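Local coordinates for dihydroorotase (Campylobacter jejuni subsp. jejuni, PDB 3PNU), which probably catalyses the reversible, zinc-dependent cyclization of carbamoyl aspartate to dihydroorotate, the third step of de novo UMP synthesis, at residues A[33-38]-A[260-265]; A[44-49]-A[278-283]. All blocks are in the same frame, centred on the assembly; numbering follows the deposited sequence.

Interaction 1. Residues A[33-38]-A[260-265]. With ZN (zinc ion), chain D.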
# COMPACT_ATOMS: atom_id res chain seq x y z
N MET A 33 20.62 -14.17 -8.85
CA MET A 33 19.86 -15.44 -8.72
C MET A 33 18.33 -15.35 -8.84
O MET A 33 17.63 -16.33 -8.55
CB MET A 33 20.26 -16.15 -7.43
CG MET A 33 21.78 -16.39 -7.33
SD MET A 33 22.47 -17.38 -8.69
CE MET A 33 21.81 -19.01 -8.36
N HIS A 34 17.81 -14.21 -9.28
CA HIS A 34 16.37 -14.07 -9.48
C HIS A 34 16.11 -12.93 -10.47
O HIS A 34 16.09 -11.78 -10.06
CB HIS A 34 15.66 -13.79 -8.13
CG HIS A 34 14.17 -13.84 -8.21
ND1 HIS A 34 13.42 -14.75 -7.49
CD2 HIS A 34 13.28 -13.11 -8.93
CE1 HIS A 34 12.14 -14.56 -7.76
NE2 HIS A 34 12.03 -13.58 -8.63
N LEU A 35 15.88 -13.25 -11.73
CA LEU A 35 15.72 -12.21 -12.75
C LEU A 35 14.63 -12.48 -13.76
O LEU A 35 14.45 -13.60 -14.21
CB LEU A 35 17.05 -12.09 -13.52
CG LEU A 35 17.24 -10.99 -14.60
CD1 LEU A 35 16.97 -9.60 -14.03
CD2 LEU A 35 18.67 -11.05 -15.20
N HIS A 36 13.90 -11.42 -14.12
CA HIS A 36 12.84 -11.50 -15.16
C HIS A 36 13.31 -10.75 -16.40
O HIS A 36 13.59 -9.55 -16.34
CB HIS A 36 11.54 -10.89 -14.65
CG HIS A 36 10.91 -11.66 -13.55
ND1 HIS A 36 10.11 -12.77 -13.77
CD2 HIS A 36 10.99 -11.51 -12.21
CE1 HIS A 36 9.72 -13.26 -12.61
NE2 HIS A 36 10.24 -12.52 -11.65
N LEU A 37 13.40 -11.45 -17.52
CA LEU A 37 13.86 -10.87 -18.80
C LEU A 37 12.74 -10.75 -19.84
O LEU A 37 12.96 -10.29 -20.96
CB LEU A 37 14.98 -11.72 -19.41
CG LEU A 37 16.34 -11.74 -18.72
CD1 LEU A 37 17.29 -12.70 -19.46
CD2 LEU A 37 16.91 -10.34 -18.66
N ARG A 38 11.54 -11.19 -19.47
CA ARG A 38 10.39 -11.12 -20.36
C ARG A 38 10.65 -11.85 -21.69
O ARG A 38 11.18 -12.96 -21.68
CB ARG A 38 9.99 -9.66 -20.60
CG ARG A 38 9.73 -8.86 -19.33
CD ARG A 38 8.70 -9.55 -18.40
NE ARG A 38 8.44 -8.72 -17.24
CZ ARG A 38 7.80 -9.13 -16.14
NH1 ARG A 38 7.37 -10.38 -16.04
NH2 ARG A 38 7.61 -8.28 -15.14
N SER A 260 17.80 -10.14 -7.52
CA SER A 260 17.21 -8.82 -7.66
C SER A 260 15.71 -8.80 -7.81
O SER A 260 15.07 -7.85 -7.46
CB SER A 260 17.76 -8.15 -8.91
OG SER A 260 17.26 -8.82 -10.08
N ASP A 261 15.18 -9.85 -8.39
CA ASP A 261 13.77 -9.89 -8.78
C ASP A 261 13.50 -8.67 -9.67
O ASP A 261 12.42 -8.11 -9.62
CB ASP A 261 12.82 -9.93 -7.58
CG ASP A 261 11.37 -10.23 -7.98
OD1 ASP A 261 11.11 -11.02 -8.93
OD2 ASP A 261 10.49 -9.68 -7.30
N SER A 262 14.49 -8.26 -10.47
CA SER A 262 14.32 -7.13 -11.39
C SER A 262 13.22 -7.49 -12.35
O SER A 262 13.31 -8.50 -13.05
CB SER A 262 15.60 -6.83 -12.16
OG SER A 262 15.42 -5.75 -13.07
N ALA A 263 12.17 -6.67 -12.36
CA ALA A 263 10.99 -6.93 -13.19
C ALA A 263 10.45 -5.65 -13.79
O ALA A 263 9.82 -4.84 -13.12
CB ALA A 263 9.92 -7.61 -12.35
N PRO A 264 10.67 -5.47 -15.09
CA PRO A 264 10.22 -4.27 -15.76
C PRO A 264 8.78 -4.34 -16.23
O PRO A 264 8.22 -5.42 -16.47
CB PRO A 264 11.11 -4.24 -17.00
CG PRO A 264 11.24 -5.69 -17.35
CD PRO A 264 11.24 -6.44 -16.05
N HIS A 265 8.19 -3.16 -16.36
CA HIS A 265 6.87 -3.02 -16.90
C HIS A 265 6.87 -1.85 -17.88
O HIS A 265 7.47 -0.80 -17.60
CB HIS A 265 5.82 -2.84 -15.81
CG HIS A 265 5.56 -4.10 -15.04
ND1 HIS A 265 4.77 -5.12 -15.54
CD2 HIS A 265 5.99 -4.50 -13.83
CE1 HIS A 265 4.73 -6.10 -14.65
NE2 HIS A 265 5.46 -5.75 -13.61
ZN ZN D . 10.21 -12.89 -9.46
O HOH W 1 15.01 -7.15 -15.28
O HOH W 2 8.83 -11.97 -7.72
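The binuclear zinc centre of this TIM-barrel hydrolase takes three ligands of one metal from this contact: H34 and H36, where the chain leaves strand 31-35, and D261, in the loop after strand 256-258. H34 NE2 and D261 OD1 each lie 2.1 Å from the zinc ion, H36 NE2 completes the histidine pair, and a water and the carboxylated K116 are also ligands. The H34 and D261 side chains run side by side in the same direction, with imidazole and carboxylate planes almost perpendicular (88°). Only 2.7 Å separates H34 NE2 from D261 OD1, a closeness explained by the shared metal. The H36 ring instead presents its edge to D261 OD1. At the other nitrogen of the H34 ring, ND1 is hydrogen-bonded to E188, which together with the metal bond fixes the rotation of the imidazole.

Backbone hydrogen bonds tie the two segments together beside the metal. D261 N donates to H34 O (2.7 Å), from a position tilted out of the carbonyl plane, and H36 N donates to S262 O at 3.2 Å, nearly in line with the C=O bond. S260 OG accepts from S262 N (2.9 Å) in an ST turn and is also hydrogen-bonded to D32. One water joins H36 O to S262 OG.

Farther along, R38 bends at chi2 (-53°) and brings its guanidinium edge to P264 O, with NH2 donating at 3.2 Å and NE adding a weak bond. R38 NH2 also lies over one face of the H265 imidazole. R38 and H265 are both predicted substrate ligands, so their meeting probably shapes the substrate pocket. The HxH pair at the end of the first barrel strand, facing an aspartate after the last, is the metal-site signature of the amidohydrolase superfamily.

Interaction 2. Residues A[44-49]-A[278-283]; sequences ELIAPL and GVFSAP
Apolar side chains carry this contact: I46 and L49, one helical turn apart on helix 40-51, receive the F280 ring from the loop that precedes helix 285-296. I46 CG2 approaches F280 CE1 to 3.8 Å, coming obliquely to the ring, and I46 CB touches the same ring carbon at an equal distance. The I46 torsion (chi1 69°) sets CG1 between the backbone N and the carbonyl carbon and leaves CG2 on the side where the phenyl ring arrives. L49 meets the ring differently. Its CD1 lies in the ring plane at the edge, 3.7 Å from F280 CZ, and the two side chains cross at about a right angle. The outer end of the phenyl ring is thus held by a methyl group from each of two successive turns, while F280 CG, anti to its backbone N (chi1 172°), carries the ring out from the loop toward the helix.

In the TIM barrel, helix 40-51 follows the first barrel strand and leads to strand 56-59, and the 278-283 loop runs from the active-site side into helix 285-296 after the last strand of the barrel. The contact therefore lies where the chain after the last barrel strand comes round to the helix after the first. F280 also touches S262 and P264 of the metal-site loop.

A looser apolar contact extends the interface past the ring, with L49 CB 4.3 Å from P283 CD. Y337 touches both L49 and P283.

Among polar interactions, none bridges the two segments. Within the helix, L49 N bonds to I46 O at 2.8 Å; on the loop side, A282 N is hydrogen-bonded to S262 OG.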
# COMPACT_ATOMS: atom_id res chain seq x y z
N GLU A 44 15.04 -7.98 -25.76
CA GLU A 44 16.12 -7.31 -26.51
C GLU A 44 16.54 -5.98 -25.88
O GLU A 44 17.68 -5.53 -26.03
CB GLU A 44 15.72 -7.08 -27.98
CG GLU A 44 15.46 -8.37 -28.78
CD GLU A 44 14.75 -8.12 -30.11
OE1 GLU A 44 14.66 -6.95 -30.56
OE2 GLU A 44 14.28 -9.13 -30.72
N LEU A 45 15.62 -5.34 -25.17
CA LEU A 45 15.90 -4.05 -24.54
C LEU A 45 16.56 -4.14 -23.15
O LEU A 45 17.52 -3.42 -22.87
CB LEU A 45 14.61 -3.24 -24.42
CG LEU A 45 14.71 -1.89 -23.69
CD1 LEU A 45 15.80 -1.01 -24.27
CD2 LEU A 45 13.36 -1.18 -23.73
N ILE A 46 16.04 -5.01 -22.29
CA ILE A 46 16.55 -5.13 -20.91
C ILE A 46 17.70 -6.15 -20.69
O ILE A 46 18.57 -5.92 -19.85
CB ILE A 46 15.39 -5.47 -19.92
CG1 ILE A 46 14.87 -6.90 -20.16
CG2 ILE A 46 14.28 -4.46 -20.07
CD1 ILE A 46 13.82 -7.35 -19.17
N ALA A 47 17.70 -7.25 -21.45
CA ALA A 47 18.71 -8.30 -21.27
C ALA A 47 20.13 -7.76 -21.20
O ALA A 47 20.90 -8.16 -20.33
CB ALA A 47 18.59 -9.38 -22.36
N PRO A 48 20.50 -6.87 -22.12
CA PRO A 48 21.83 -6.27 -22.08
C PRO A 48 22.14 -5.52 -20.80
O PRO A 48 23.27 -5.48 -20.38
CB PRO A 48 21.79 -5.28 -23.24
CG PRO A 48 20.93 -5.96 -24.26
CD PRO A 48 19.85 -6.66 -23.43
N LEU A 49 21.13 -4.94 -20.19
CA LEU A 49 21.35 -4.18 -18.96
C LEU A 49 21.84 -5.07 -17.80
O LEU A 49 22.53 -4.60 -16.89
CB LEU A 49 20.10 -3.38 -18.62
CG LEU A 49 19.75 -2.35 -19.71
CD1 LEU A 49 18.38 -1.72 -19.48
CD2 LEU A 49 20.84 -1.27 -19.79
N GLY A 278 6.38 -4.67 -9.41
CA GLY A 278 7.72 -4.91 -9.91
C GLY A 278 8.60 -3.69 -9.90
O GLY A 278 8.16 -2.58 -10.18
N VAL A 279 9.87 -3.92 -9.55
CA VAL A 279 10.89 -2.90 -9.57
C VAL A 279 11.89 -3.38 -10.60
O VAL A 279 12.27 -4.54 -10.61
CB VAL A 279 11.59 -2.76 -8.23
CG1 VAL A 279 12.72 -1.77 -8.34
CG2 VAL A 279 10.60 -2.34 -7.16
N PHE A 280 12.30 -2.49 -11.50
CA PHE A 280 13.29 -2.83 -12.53
C PHE A 280 14.58 -2.21 -12.09
O PHE A 280 14.87 -1.06 -12.42
CB PHE A 280 12.87 -2.31 -13.91
CG PHE A 280 13.93 -2.46 -14.97
CD1 PHE A 280 14.23 -3.71 -15.49
CD2 PHE A 280 14.60 -1.35 -15.46
CE1 PHE A 280 15.21 -3.85 -16.47
CE2 PHE A 280 15.57 -1.48 -16.44
CZ PHE A 280 15.88 -2.73 -16.95
N SER A 281 15.34 -2.98 -11.32
CA SER A 281 16.60 -2.52 -10.72
C SER A 281 17.90 -2.96 -11.43
O SER A 281 18.98 -2.56 -11.01
CB SER A 281 16.64 -3.04 -9.27
OG SER A 281 16.48 -4.46 -9.25
N ALA A 282 17.80 -3.77 -12.48
CA ALA A 282 18.99 -4.30 -13.18
C ALA A 282 20.09 -3.28 -13.42
O ALA A 282 21.22 -3.48 -13.00
CB ALA A 282 18.59 -4.96 -14.49
N PRO A 283 19.76 -2.17 -14.09
CA PRO A 283 20.80 -1.18 -14.38
C PRO A 283 21.52 -0.54 -13.21
O PRO A 283 22.57 0.00 -13.39
CB PRO A 283 20.06 -0.07 -15.14
CG PRO A 283 18.62 -0.51 -15.22
CD PRO A 283 18.54 -1.94 -14.89

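How the interactions relate
Both contacts join strand 31-35 and the helix that follows it, 40-51, to the long connection after strand 256-258. Interaction 1 lies nearer the chain centre, on the catalytic side, and is dominated by metal ligands and hydrogen bonds; interaction 2, farther out but still mostly buried, is apolar and without a hydrogen bond across it. The smaller interface, 203 Å² against 435 Å², reflects a few side chains meeting rather than two backbones running alongside. The two are directly connected: A263 N is probably hydrogen-bonded to V279 O (2.8 Å), and I46 packs on P264. The apolar contact thus lies directly against the loop that carries the zinc-binding aspartate.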